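Local structure of serine--tRNA ligase (Pyrococcus horikoshii, 2DQ0) at residues 125-130 with 338-343; 303-308 with 405-410; 356-361 with 369-374. The protein catalyses the ATP-dependent attachment of serine to tRNA(Ser), and probably also to tRNA(Sec), as a homodimeric class II aminoacyl-tRNA synthetase. All blocks are in the same frame, centred on the assembly; numbering follows the deposited sequence.

Interaction 1: 125-130 with 338-343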
loop_
_atom_site.group_PDB
_atom_site.type_symbol
_atom_site.label_atom_id
_atom_site.label_comp_id
_atom_site.label_asym_id
_atom_site.label_seq_id
_atom_site.Cartn_x
_atom_site.Cartn_y
_atom_site.Cartn_z
ATOM N N PRO A 125 15.422 -26.411 -16.650
ATOM C CA PRO A 125 14.038 -26.898 -16.522
ATOM C C PRO A 125 14.167 -28.276 -15.896
ATOM O O PRO A 125 15.051 -29.031 -16.286
ATOM C CB PRO A 125 13.552 -26.980 -17.970
ATOM C CG PRO A 125 14.417 -25.990 -18.692
ATOM C CD PRO A 125 15.780 -26.208 -18.062
ATOM N N ILE A 126 13.308 -28.615 -14.940
ATOM C CA ILE A 126 13.420 -29.912 -14.279
ATOM C C ILE A 126 12.107 -30.645 -14.185
ATOM O O ILE A 126 12.052 -31.772 -13.715
ATOM C CB ILE A 126 13.959 -29.758 -12.839
ATOM C CG1 ILE A 126 13.021 -28.860 -12.026
ATOM C CG2 ILE A 126 15.370 -29.170 -12.853
ATOM C CD1 ILE A 126 13.425 -28.725 -10.584
ATOM N N ARG A 127 11.045 -30.014 -14.649
ATOM C CA ARG A 127 9.733 -30.618 -14.546
ATOM C C ARG A 127 8.743 -29.858 -15.442
ATOM O O ARG A 127 8.853 -28.646 -15.619
ATOM C CB ARG A 127 9.322 -30.585 -13.059
ATOM C CG ARG A 127 7.935 -31.098 -12.762
ATOM C CD ARG A 127 7.774 -31.641 -11.332
ATOM N NE ARG A 127 7.914 -30.696 -10.209
ATOM C CZ ARG A 127 9.074 -30.286 -9.692
ATOM N NH1 ARG A 127 10.218 -30.707 -10.192
ATOM N NH2 ARG A 127 9.092 -29.502 -8.623
ATOM N N PHE A 128 7.795 -30.574 -16.030
ATOM C CA PHE A 128 6.809 -29.952 -16.896
ATOM C C PHE A 128 5.441 -30.514 -16.587
ATOM O O PHE A 128 5.324 -31.678 -16.226
ATOM C CB PHE A 128 7.116 -30.235 -18.362
ATOM C CG PHE A 128 8.461 -29.769 -18.800
ATOM C CD1 PHE A 128 9.579 -30.572 -18.618
ATOM C CD2 PHE A 128 8.605 -28.535 -19.435
ATOM C CE1 PHE A 128 10.822 -30.160 -19.064
ATOM C CE2 PHE A 128 9.841 -28.109 -19.888
ATOM C CZ PHE A 128 10.960 -28.923 -19.705
ATOM N N TRP A 129 4.401 -29.704 -16.757
ATOM C CA TRP A 129 3.053 -30.169 -16.472
ATOM C C TRP A 129 2.042 -29.540 -17.432
ATOM O O TRP A 129 2.202 -28.388 -17.816
ATOM C CB TRP A 129 2.699 -29.811 -15.016
ATOM C CG TRP A 129 1.342 -30.300 -14.594
ATOM C CD1 TRP A 129 1.039 -31.517 -14.046
ATOM C CD2 TRP A 129 0.087 -29.656 -14.852
ATOM N NE1 TRP A 129 -0.327 -31.675 -13.962
ATOM C CE2 TRP A 129 -0.935 -30.549 -14.452
ATOM C CE3 TRP A 129 -0.273 -28.413 -15.392
ATOM C CZ2 TRP A 129 -2.289 -30.240 -14.578
ATOM C CZ3 TRP A 129 -1.627 -28.108 -15.518
ATOM C CH2 TRP A 129 -2.615 -29.020 -15.113
ATOM N N GLY A 130 1.017 -30.295 -17.830
ATOM C CA GLY A 130 -0.035 -29.754 -18.689
ATOM C C GLY A 130 0.048 -29.856 -20.204
ATOM O O GLY A 130 1.062 -30.282 -20.765
ATOM N N TYR A 338 2.790 -25.497 -17.276
ATOM C CA TYR A 338 3.994 -24.815 -16.831
ATOM C C TYR A 338 5.179 -25.766 -16.823
ATOM O O TYR A 338 5.063 -26.956 -17.128
ATOM C CB TYR A 338 3.773 -24.294 -15.402
ATOM C CG TYR A 338 3.620 -25.394 -14.348
ATOM C CD1 TYR A 338 4.736 -26.022 -13.800
ATOM C CD2 TYR A 338 2.354 -25.834 -13.934
ATOM C CE1 TYR A 338 4.611 -27.064 -12.870
ATOM C CE2 TYR A 338 2.212 -26.884 -12.998
ATOM C CZ TYR A 338 3.349 -27.496 -12.475
ATOM O OH TYR A 338 3.230 -28.557 -11.596
ATOM N N ARG A 339 6.319 -25.216 -16.452
ATOM C CA ARG A 339 7.540 -25.978 -16.339
ATOM C C ARG A 339 8.223 -25.347 -15.113
ATOM O O ARG A 339 8.150 -24.134 -14.926
ATOM C CB ARG A 339 8.393 -25.807 -17.611
ATOM C CG ARG A 339 9.013 -24.430 -17.771
ATOM C CD ARG A 339 9.858 -24.282 -19.017
ATOM N NE ARG A 339 10.689 -23.093 -18.874
ATOM C CZ ARG A 339 11.813 -22.863 -19.542
ATOM N NH1 ARG A 339 12.500 -21.749 -19.320
ATOM N NH2 ARG A 339 12.251 -23.744 -20.430
ATOM N N VAL A 340 8.827 -26.139 -14.236
ATOM C CA VAL A 340 9.484 -25.504 -13.106
ATOM C C VAL A 340 10.964 -25.569 -13.381
ATOM O O VAL A 340 11.474 -26.544 -13.928
ATOM C CB VAL A 340 9.111 -26.132 -11.720
ATOM C CG1 VAL A 340 8.053 -27.192 -11.887
ATOM C CG2 VAL A 340 10.348 -26.618 -11.003
ATOM N N VAL A 341 11.650 -24.509 -12.996
ATOM C CA VAL A 341 13.056 -24.388 -13.277
ATOM C C VAL A 341 13.953 -24.265 -12.055
ATOM O O VAL A 341 13.549 -23.732 -11.030
ATOM C CB VAL A 341 13.246 -23.156 -14.208
ATOM C CG1 VAL A 341 14.680 -22.720 -14.238
ATOM C CG2 VAL A 341 12.762 -23.493 -15.609
ATOM N N ASN A 342 15.168 -24.792 -12.158
ATOM C CA ASN A 342 16.124 -24.650 -11.085
ATOM C C ASN A 342 16.978 -23.486 -11.557
ATOM O O ASN A 342 17.644 -23.547 -12.589
ATOM C CB ASN A 342 16.982 -25.898 -10.925
ATOM C CG ASN A 342 17.945 -25.801 -9.739
ATOM O OD1 ASN A 342 18.020 -24.767 -9.047
ATOM N ND2 ASN A 342 18.693 -26.879 -9.503
ATOM N N ILE A 343 16.938 -22.405 -10.803
ATOM C CA ILE A 343 17.672 -21.227 -11.171
ATOM C C ILE A 343 19.143 -21.392 -10.924
ATOM O O ILE A 343 19.546 -21.898 -9.879
ATOM C CB ILE A 343 17.091 -20.034 -10.427
ATOM C CG1 ILE A 343 15.669 -19.821 -10.960
ATOM C CG2 ILE A 343 17.998 -18.790 -10.577
ATOM C CD1 ILE A 343 14.903 -18.801 -10.199
#
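W129 CB lies over one face of the Y338 ring, 3.8 Å from the ring centroid in a CH-pi contact, while V340 CG1 sits at the edge of that ring, in its plane. The five-membered ring of W129 is nearly parallel to the Y338 ring, 18° between planes, but slid so far along that the two barely overlap. The W129-Y338 pairing sets W129 CB on the phenol face, and with CG anti to the backbone N (chi1 -178°) the indole is carried on past the tyrosine. The R127 guanidinium has V340 CG1 over one of its faces, toward the rim; its chain, bent at chi3, crosses over the valine. R127 NH2 forms a salt bridge with E328 of helix 316-333, and Y338 OH bonds to E328 and to Q332, so this helix packs against the face that carries R127, W129, Y338 and V340. On the other face F128 and R339 run side by side, ring and guanidinium planes 59° apart, with F128 CE2 3.9 Å from R339 CD. R339 reaches on until its NH2 is 3.6 Å from P125 CG; its charge is met by E359, and NH2 also bonds to the carbonyl of Q145. W129 and Y338 exchange a pair of backbone bonds, W129 N to Y338 O (2.9 Å) and Y338 N to W129 O (3.0 Å). I126 CG1 packs 3.6 Å from V340 CG2. I126 N donates to V340 O at 2.9 Å and V340 N to R127 O at 2.9 Å, so V340 serves both I126 and R127. That is a classic beta bulge in an antiparallel pair, by which strand 124-129 is added to the sheet of the class II catalytic core.

Interaction 2: 303-308 with 405-410. With SSA (5'-O-(N-(L-seryl)-sulfamoyl)adenosine), chain G.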
loop_
_atom_site.group_PDB
_atom_site.type_symbol
_atom_site.label_atom_id
_atom_site.label_comp_id
_atom_site.label_asym_id
_atom_site.label_seq_id
_atom_site.Cartn_x
_atom_site.Cartn_y
_atom_site.Cartn_z
ATOM N N HIS A 303 -1.078 -7.823 -6.058
ATOM C CA HIS A 303 -1.481 -8.588 -4.892
ATOM C C HIS A 303 -0.812 -9.956 -4.918
ATOM O O HIS A 303 -0.683 -10.571 -5.985
ATOM C CB HIS A 303 -2.994 -8.729 -4.904
ATOM C CG HIS A 303 -3.707 -7.430 -4.736
ATOM N ND1 HIS A 303 -4.998 -7.227 -5.172
ATOM C CD2 HIS A 303 -3.323 -6.274 -4.140
ATOM C CE1 HIS A 303 -5.378 -6.001 -4.854
ATOM N NE2 HIS A 303 -4.380 -5.401 -4.226
ATOM N N LYS A 304 -0.377 -10.426 -3.752
ATOM C CA LYS A 304 0.266 -11.728 -3.655
ATOM C C LYS A 304 0.029 -12.490 -2.356
ATOM O O LYS A 304 0.189 -11.962 -1.267
ATOM C CB LYS A 304 1.769 -11.589 -3.889
ATOM C CG LYS A 304 2.499 -12.915 -3.904
ATOM C CD LYS A 304 3.934 -12.764 -4.424
ATOM C CE LYS A 304 4.716 -11.716 -3.622
ATOM N NZ LYS A 304 4.762 -12.030 -2.156
ATOM N N VAL A 305 -0.380 -13.743 -2.495
ATOM C CA VAL A 305 -0.593 -14.625 -1.361
ATOM C C VAL A 305 0.772 -15.298 -1.238
ATOM O O VAL A 305 1.243 -15.929 -2.190
ATOM C CB VAL A 305 -1.673 -15.666 -1.678
ATOM C CG1 VAL A 305 -1.781 -16.692 -0.552
ATOM C CG2 VAL A 305 -2.999 -14.966 -1.885
ATOM N N GLU A 306 1.402 -15.165 -0.074
ATOM C CA GLU A 306 2.751 -15.688 0.139
ATOM C C GLU A 306 2.935 -16.768 1.201
ATOM O O GLU A 306 2.367 -16.687 2.288
ATOM C CB GLU A 306 3.664 -14.503 0.489
ATOM C CG GLU A 306 5.095 -14.861 0.833
ATOM C CD GLU A 306 5.967 -14.936 -0.387
ATOM O OE1 GLU A 306 5.413 -15.110 -1.489
ATOM O OE2 GLU A 306 7.203 -14.827 -0.243
ATOM N N GLN A 307 3.767 -17.760 0.884
ATOM C CA GLN A 307 4.096 -18.840 1.822
ATOM C C GLN A 307 5.412 -18.472 2.497
ATOM O O GLN A 307 6.375 -18.107 1.817
ATOM C CB GLN A 307 4.354 -20.172 1.104
ATOM C CG GLN A 307 3.206 -20.828 0.357
ATOM C CD GLN A 307 3.692 -22.059 -0.385
ATOM O OE1 GLN A 307 3.847 -22.058 -1.617
ATOM N NE2 GLN A 307 3.970 -23.112 0.366
ATOM N N PHE A 308 5.474 -18.569 3.820
ATOM C CA PHE A 308 6.732 -18.293 4.509
ATOM C C PHE A 308 6.908 -19.345 5.587
ATOM O O PHE A 308 5.956 -19.683 6.304
ATOM C CB PHE A 308 6.736 -16.903 5.107
ATOM C CG PHE A 308 8.089 -16.455 5.605
ATOM C CD1 PHE A 308 8.594 -16.917 6.830
ATOM C CD2 PHE A 308 8.834 -15.521 4.874
ATOM C CE1 PHE A 308 9.815 -16.445 7.317
ATOM C CE2 PHE A 308 10.053 -15.043 5.348
ATOM C CZ PHE A 308 10.551 -15.502 6.576
ATOM N N SER A 405 7.863 -18.629 -0.650
ATOM C CA SER A 405 7.431 -19.035 -1.960
ATOM C C SER A 405 6.112 -18.414 -2.301
ATOM O O SER A 405 5.210 -18.278 -1.467
ATOM C CB SER A 405 7.292 -20.553 -2.031
ATOM O OG SER A 405 6.797 -20.978 -3.290
ATOM N N THR A 406 6.003 -18.033 -3.552
ATOM C CA THR A 406 4.767 -17.473 -4.026
ATOM C C THR A 406 3.726 -18.579 -3.924
ATOM O O THR A 406 4.039 -19.746 -4.163
ATOM C CB THR A 406 4.872 -17.112 -5.519
ATOM O OG1 THR A 406 6.087 -16.397 -5.751
ATOM C CG2 THR A 406 3.674 -16.273 -5.958
ATOM N N ALA A 407 2.509 -18.227 -3.534
ATOM C CA ALA A 407 1.421 -19.200 -3.575
ATOM C C ALA A 407 0.804 -18.683 -4.878
ATOM O O ALA A 407 0.800 -19.363 -5.886
ATOM C CB ALA A 407 0.462 -19.023 -2.422
ATOM N N ILE A 408 0.313 -17.452 -4.857
ATOM C CA ILE A 408 -0.231 -16.840 -6.067
ATOM C C ILE A 408 -0.044 -15.326 -6.099
ATOM O O ILE A 408 -0.466 -14.604 -5.194
ATOM C CB ILE A 408 -1.734 -17.069 -6.242
ATOM C CG1 ILE A 408 -2.018 -18.524 -6.579
ATOM C CG2 ILE A 408 -2.265 -16.157 -7.367
ATOM C CD1 ILE A 408 -3.531 -18.819 -6.787
ATOM N N ALA A 409 0.604 -14.839 -7.138
ATOM C CA ALA A 409 0.745 -13.405 -7.277
ATOM C C ALA A 409 -0.360 -13.212 -8.328
ATOM O O ALA A 409 -0.222 -13.656 -9.466
ATOM C CB ALA A 409 2.134 -13.061 -7.817
ATOM N N THR A 410 -1.467 -12.590 -7.932
ATOM C CA THR A 410 -2.625 -12.419 -8.826
ATOM C C THR A 410 -2.336 -11.790 -10.182
ATOM O O THR A 410 -2.884 -12.218 -11.190
ATOM C CB THR A 410 -3.765 -11.614 -8.151
ATOM O OG1 THR A 410 -3.357 -10.259 -7.975
ATOM C CG2 THR A 410 -4.103 -12.188 -6.799
HETATM N N10 SSA G . 8.879 -13.418 -1.642
HETATM C CA SSA G . 9.264 -14.069 -2.907
HETATM C CB SSA G . 8.403 -15.272 -3.182
HETATM O OG SSA G . 7.068 -14.911 -3.556
HETATM C C9 SSA G . 9.161 -13.149 -4.117
HETATM O O9 SSA G . 8.664 -12.030 -4.022
HETATM N N8 SSA G . 9.655 -13.615 -5.271
HETATM S S1 SSA G . 9.544 -12.737 -6.613
HETATM O O1S SSA G . 10.314 -11.530 -6.351
HETATM O O2S SSA G . 9.922 -13.626 -7.705
HETATM O "O5'" SSA G . 8.021 -12.373 -6.700
HETATM C "C5'" SSA G . 7.062 -13.413 -6.732
HETATM C "C4'" SSA G . 6.152 -13.293 -7.914
HETATM O "O4'" SSA G . 5.410 -12.059 -7.864
HETATM C "C3'" SSA G . 6.769 -13.287 -9.298
HETATM O "O3'" SSA G . 7.116 -14.603 -9.674
HETATM C "C2'" SSA G . 5.578 -12.790 -10.098
HETATM O "O2'" SSA G . 4.553 -13.740 -10.263
HETATM C "C1'" SSA G . 5.089 -11.655 -9.189
HETATM N N9 SSA G . 5.761 -10.377 -9.412
HETATM C C8 SSA G . 7.027 -9.969 -9.025
HETATM N N7 SSA G . 7.319 -8.748 -9.394
HETATM C C5 SSA G . 6.180 -8.322 -10.071
HETATM C C6 SSA G . 5.852 -7.108 -10.729
HETATM N N6 SSA G . 6.683 -6.072 -10.802
HETATM N N1 SSA G . 4.612 -6.998 -11.299
HETATM C C2 SSA G . 3.768 -8.050 -11.212
HETATM N N3 SSA G . 3.972 -9.249 -10.622
HETATM C C4 SSA G . 5.209 -9.320 -10.080
HETATM O O HOH W 1 -2.081 -8.082 -8.435
#
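K304 passes A409 and crosses T406 on its way to the bound seryl-adenylate analogue. Its CB and CG pass the carbonyl of I408 and CA of A409, CG 3.6 Å from I408 O. CD then crosses T406 CG2 at about a right angle, 3.8 Å away, and comes equally close to the ribose O4' of SSA. Beyond it CE lies near the seryl OG and O9, and the bends at chi3 and chi4 turn NZ to T252 OG1 and into a weak salt bridge with E306 OE1. An alanine here would probably leave E306 OE1 without its positive mate and open a gap beside T406 CG2 and the ribose. E306, bent at chi2 (87°), presents both carboxylate oxygens to the serine moiety: OE1 accepts from SSA OG at 2.7 Å, and OE2 from SSA N10 at 2.6 Å. T406 OG1 donates to the same SSA OG at 2.8 Å, so the seryl hydroxyl is gripped from both strands; T406 OG1 is itself held by the backbone N of S373. Behind the pocket, V305 O accepts two hydrogen bonds, from A407 N (2.9 Å) and I408 N (3.2 Å), as A407 and I408 both face V305 in a classic beta bulge where the chain turns its corner. H303 O receives T410 N, and A409 is the N-cap of helix 410-420. The H303 ring bonds to D196 and to Y219 of the second subunit. The arrangement is part of the serine-binding site of a class II synthetase, a motif 2 strand (301-311) laid against the strand and helix of motif 3.

Interaction 3: 356-361 with 369-374. With SSA (5'-O-(N-(L-seryl)-sulfamoyl)adenosine), chain G; SO4 (sulfate ion), chain D.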
loop_
_atom_site.group_PDB
_atom_site.type_symbol
_atom_site.label_atom_id
_atom_site.label_comp_id
_atom_site.label_asym_id
_atom_site.label_seq_id
_atom_site.Cartn_x
_atom_site.Cartn_y
_atom_site.Cartn_z
ATOM N N TYR A 356 13.572 -22.320 -6.966
ATOM C CA TYR A 356 12.774 -22.940 -8.019
ATOM C C TYR A 356 11.751 -21.911 -8.480
ATOM O O TYR A 356 11.171 -21.205 -7.663
ATOM C CB TYR A 356 12.016 -24.161 -7.515
ATOM C CG TYR A 356 12.854 -25.361 -7.185
ATOM C CD1 TYR A 356 12.647 -26.060 -6.002
ATOM C CD2 TYR A 356 13.809 -25.844 -8.078
ATOM C CE1 TYR A 356 13.363 -27.216 -5.712
ATOM C CE2 TYR A 356 14.539 -27.007 -7.796
ATOM C CZ TYR A 356 14.302 -27.687 -6.608
ATOM O OH TYR A 356 14.979 -28.845 -6.313
ATOM N N ASP A 357 11.532 -21.827 -9.787
ATOM C CA ASP A 357 10.544 -20.912 -10.343
ATOM C C ASP A 357 9.496 -21.693 -11.125
ATOM O O ASP A 357 9.781 -22.731 -11.727
ATOM C CB ASP A 357 11.189 -19.919 -11.320
ATOM C CG ASP A 357 11.861 -18.741 -10.632
ATOM O OD1 ASP A 357 12.112 -18.798 -9.409
ATOM O OD2 ASP A 357 12.160 -17.751 -11.337
ATOM N N ILE A 358 8.271 -21.208 -11.107
ATOM C CA ILE A 358 7.254 -21.832 -11.915
ATOM C C ILE A 358 7.030 -20.856 -13.066
ATOM O O ILE A 358 6.579 -19.728 -12.842
ATOM C CB ILE A 358 5.939 -21.999 -11.174
ATOM C CG1 ILE A 358 6.134 -22.937 -9.980
ATOM C CG2 ILE A 358 4.884 -22.527 -12.149
ATOM C CD1 ILE A 358 4.873 -23.212 -9.182
ATOM N N GLU A 359 7.370 -21.272 -14.284
ATOM C CA GLU A 359 7.179 -20.426 -15.461
ATOM C C GLU A 359 6.031 -21.009 -16.229
ATOM O O GLU A 359 6.122 -22.130 -16.720
ATOM C CB GLU A 359 8.427 -20.398 -16.339
ATOM C CG GLU A 359 9.628 -19.697 -15.696
ATOM C CD GLU A 359 10.932 -19.948 -16.450
ATOM O OE1 GLU A 359 11.970 -19.338 -16.112
ATOM O OE2 GLU A 359 10.926 -20.770 -17.387
ATOM N N ALA A 360 4.935 -20.261 -16.302
ATOM C CA ALA A 360 3.735 -20.710 -17.017
ATOM C C ALA A 360 3.866 -20.465 -18.477
ATOM O O ALA A 360 4.490 -19.501 -18.900
ATOM C CB ALA A 360 2.498 -19.990 -16.529
ATOM N N TRP A 361 3.265 -21.358 -19.242
ATOM C CA TRP A 361 3.250 -21.239 -20.677
ATOM C C TRP A 361 2.247 -20.113 -20.961
ATOM O O TRP A 361 1.140 -20.108 -20.428
ATOM C CB TRP A 361 2.774 -22.553 -21.319
ATOM C CG TRP A 361 2.637 -22.384 -22.791
ATOM C CD1 TRP A 361 1.480 -22.399 -23.521
ATOM C CD2 TRP A 361 3.682 -22.026 -23.699
ATOM N NE1 TRP A 361 1.739 -22.067 -24.832
ATOM C CE2 TRP A 361 3.085 -21.831 -24.970
ATOM C CE3 TRP A 361 5.065 -21.848 -23.562
ATOM C CZ2 TRP A 361 3.831 -21.465 -26.107
ATOM C CZ3 TRP A 361 5.808 -21.487 -24.685
ATOM C CH2 TRP A 361 5.186 -21.299 -25.944
ATOM N N ARG A 369 6.710 -17.932 -18.768
ATOM C CA ARG A 369 7.051 -16.750 -17.978
ATOM C C ARG A 369 6.924 -17.032 -16.488
ATOM O O ARG A 369 5.960 -17.687 -16.056
ATOM C CB ARG A 369 6.139 -15.568 -18.345
ATOM C CG ARG A 369 6.045 -15.226 -19.834
ATOM C CD ARG A 369 7.404 -14.992 -20.463
ATOM N NE ARG A 369 8.273 -14.048 -19.742
ATOM C CZ ARG A 369 8.261 -12.716 -19.880
ATOM N NH1 ARG A 369 9.107 -11.970 -19.179
ATOM N NH2 ARG A 369 7.409 -12.115 -20.702
ATOM N N GLU A 370 7.898 -16.533 -15.719
ATOM C CA GLU A 370 7.912 -16.688 -14.269
ATOM C C GLU A 370 6.581 -16.271 -13.712
ATOM O O GLU A 370 6.053 -15.209 -14.056
ATOM C CB GLU A 370 8.981 -15.821 -13.600
ATOM C CG GLU A 370 8.890 -15.869 -12.063
ATOM C CD GLU A 370 9.915 -15.000 -11.365
ATOM O OE1 GLU A 370 9.859 -14.910 -10.115
ATOM O OE2 GLU A 370 10.778 -14.412 -12.057
ATOM N N VAL A 371 6.058 -17.103 -12.824
ATOM C CA VAL A 371 4.776 -16.839 -12.230
ATOM C C VAL A 371 4.858 -17.062 -10.701
ATOM O O VAL A 371 3.993 -16.616 -9.956
ATOM C CB VAL A 371 3.724 -17.722 -12.945
ATOM C CG1 VAL A 371 3.540 -19.075 -12.224
ATOM C CG2 VAL A 371 2.449 -16.937 -13.121
ATOM N N VAL A 372 5.907 -17.753 -10.249
ATOM C CA VAL A 372 6.154 -17.980 -8.821
ATOM C C VAL A 372 7.615 -18.313 -8.553
ATOM O O VAL A 372 8.316 -18.842 -9.406
ATOM C CB VAL A 372 5.255 -19.116 -8.165
ATOM C CG1 VAL A 372 4.419 -19.797 -9.191
ATOM C CG2 VAL A 372 6.127 -20.144 -7.424
ATOM N N SER A 373 8.064 -17.992 -7.345
ATOM C CA SER A 373 9.425 -18.252 -6.919
ATOM C C SER A 373 9.394 -18.872 -5.524
ATOM O O SER A 373 8.645 -18.417 -4.646
ATOM C CB SER A 373 10.208 -16.944 -6.885
ATOM O OG SER A 373 11.427 -17.086 -7.582
ATOM N N ALA A 374 10.193 -19.918 -5.331
ATOM C CA ALA A 374 10.305 -20.611 -4.037
ATOM C C ALA A 374 11.785 -20.653 -3.657
ATOM O O ALA A 374 12.599 -21.246 -4.351
ATOM C CB ALA A 374 9.749 -22.027 -4.140
HETATM N N10 SSA G . 8.879 -13.418 -1.642
HETATM C CA SSA G . 9.264 -14.069 -2.907
HETATM C CB SSA G . 8.403 -15.272 -3.182
HETATM O OG SSA G . 7.068 -14.911 -3.556
HETATM C C9 SSA G . 9.161 -13.149 -4.117
HETATM O O9 SSA G . 8.664 -12.030 -4.022
HETATM N N8 SSA G . 9.655 -13.615 -5.271
HETATM S S1 SSA G . 9.544 -12.737 -6.613
HETATM O O1S SSA G . 10.314 -11.530 -6.351
HETATM O O2S SSA G . 9.922 -13.626 -7.705
HETATM O "O5'" SSA G . 8.021 -12.373 -6.700
HETATM C "C5'" SSA G . 7.062 -13.413 -6.732
HETATM C "C4'" SSA G . 6.152 -13.293 -7.914
HETATM O "O4'" SSA G . 5.410 -12.059 -7.864
HETATM C "C3'" SSA G . 6.769 -13.287 -9.298
HETATM O "O3'" SSA G . 7.116 -14.603 -9.674
HETATM C "C2'" SSA G . 5.578 -12.790 -10.098
HETATM O "O2'" SSA G . 4.553 -13.740 -10.263
HETATM C "C1'" SSA G . 5.089 -11.655 -9.189
HETATM N N9 SSA G . 5.761 -10.377 -9.412
HETATM C C8 SSA G . 7.027 -9.969 -9.025
HETATM N N7 SSA G . 7.319 -8.748 -9.394
HETATM C C5 SSA G . 6.180 -8.322 -10.071
HETATM C C6 SSA G . 5.852 -7.108 -10.729
HETATM N N6 SSA G . 6.683 -6.072 -10.802
HETATM N N1 SSA G . 4.612 -6.998 -11.299
HETATM C C2 SSA G . 3.768 -8.050 -11.212
HETATM N N3 SSA G . 3.972 -9.249 -10.622
HETATM C C4 SSA G . 5.209 -9.320 -10.080
HETATM S S SO4 D . 9.238 -8.267 -20.782
HETATM O O1 SO4 D . 8.380 -7.470 -19.882
HETATM O O2 SO4 D . 8.375 -8.964 -21.756
HETATM O O3 SO4 D . 10.198 -7.406 -21.505
HETATM O O4 SO4 D . 9.994 -9.240 -19.974
#
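D357 and S373 make the one side-chain hydrogen bond between 356-361 and 369-374: S373 OG donates to D357 OD1 at 2.6 Å, arriving 40° above the carboxylate plane. The other oxygen, D357 OD2, lies 3.7 Å from E370 OE2, two acid groups with their planes 32° apart. Backbone bonds join Y356 with A374 and A360 with R369 in both directions. Between them I358 N donates to V372 O, whereas I358 O takes V371 N at 2.7 Å and, weakly, V372 N; V371 and V372 thus both face I358 in a classic beta bulge. Apolar contact centres on I358, whose CG2 meets V371 CG1 at 3.7 Å while CD1 lies 3.8 Å from V372 CG2. Ligand bonds come from 369-374. With CG anti to the backbone N (chi1 174°) and an extended chain, E370 reaches the ribose, its OE1 accepting from SSA O3' at 2.8 Å. V371 O takes a weak bond from SSA O2', so the bulge lies right beside the sugar. R369, bent at chi2 and chi3, gives NH1 to sulfate O4 at 3.0 Å and NH2 weakly to O2; its NH2 also bonds to Q365. This sulfate probably came from the crystallisation liquor. Among its neighbours the hairpin is flanked by strand 338-342 beside 354-362 and strand 398-406 beside 367-376, and helix 316-333 packs on I358 and V371 and stacks H320 on the Y356 ring.

The three contacts lie on one sheet of the catalytic core. Interactions 1 and 3 have centres 8 Å apart and meet where strands 338-342 and 354-362 lie side by side: R339 NH1 meets E359 OE2 at 2.7 Å in a salt bridge, and V341 N probably bonds to D357 O at 2.9 Å. Interaction 3, nested inside the loop closed by interaction 2, touches it where T406 N lies 2.9 Å from S373 O, their centres 12 Å apart. Both hold the analogue, interaction 2 at its seryl group and interaction 3 at its ribose. Interaction 1 is more remote: the V341 side chain stays about 11 Å from SSA, and the nearest atoms of interactions 1 and 2 are about 10 Å apart.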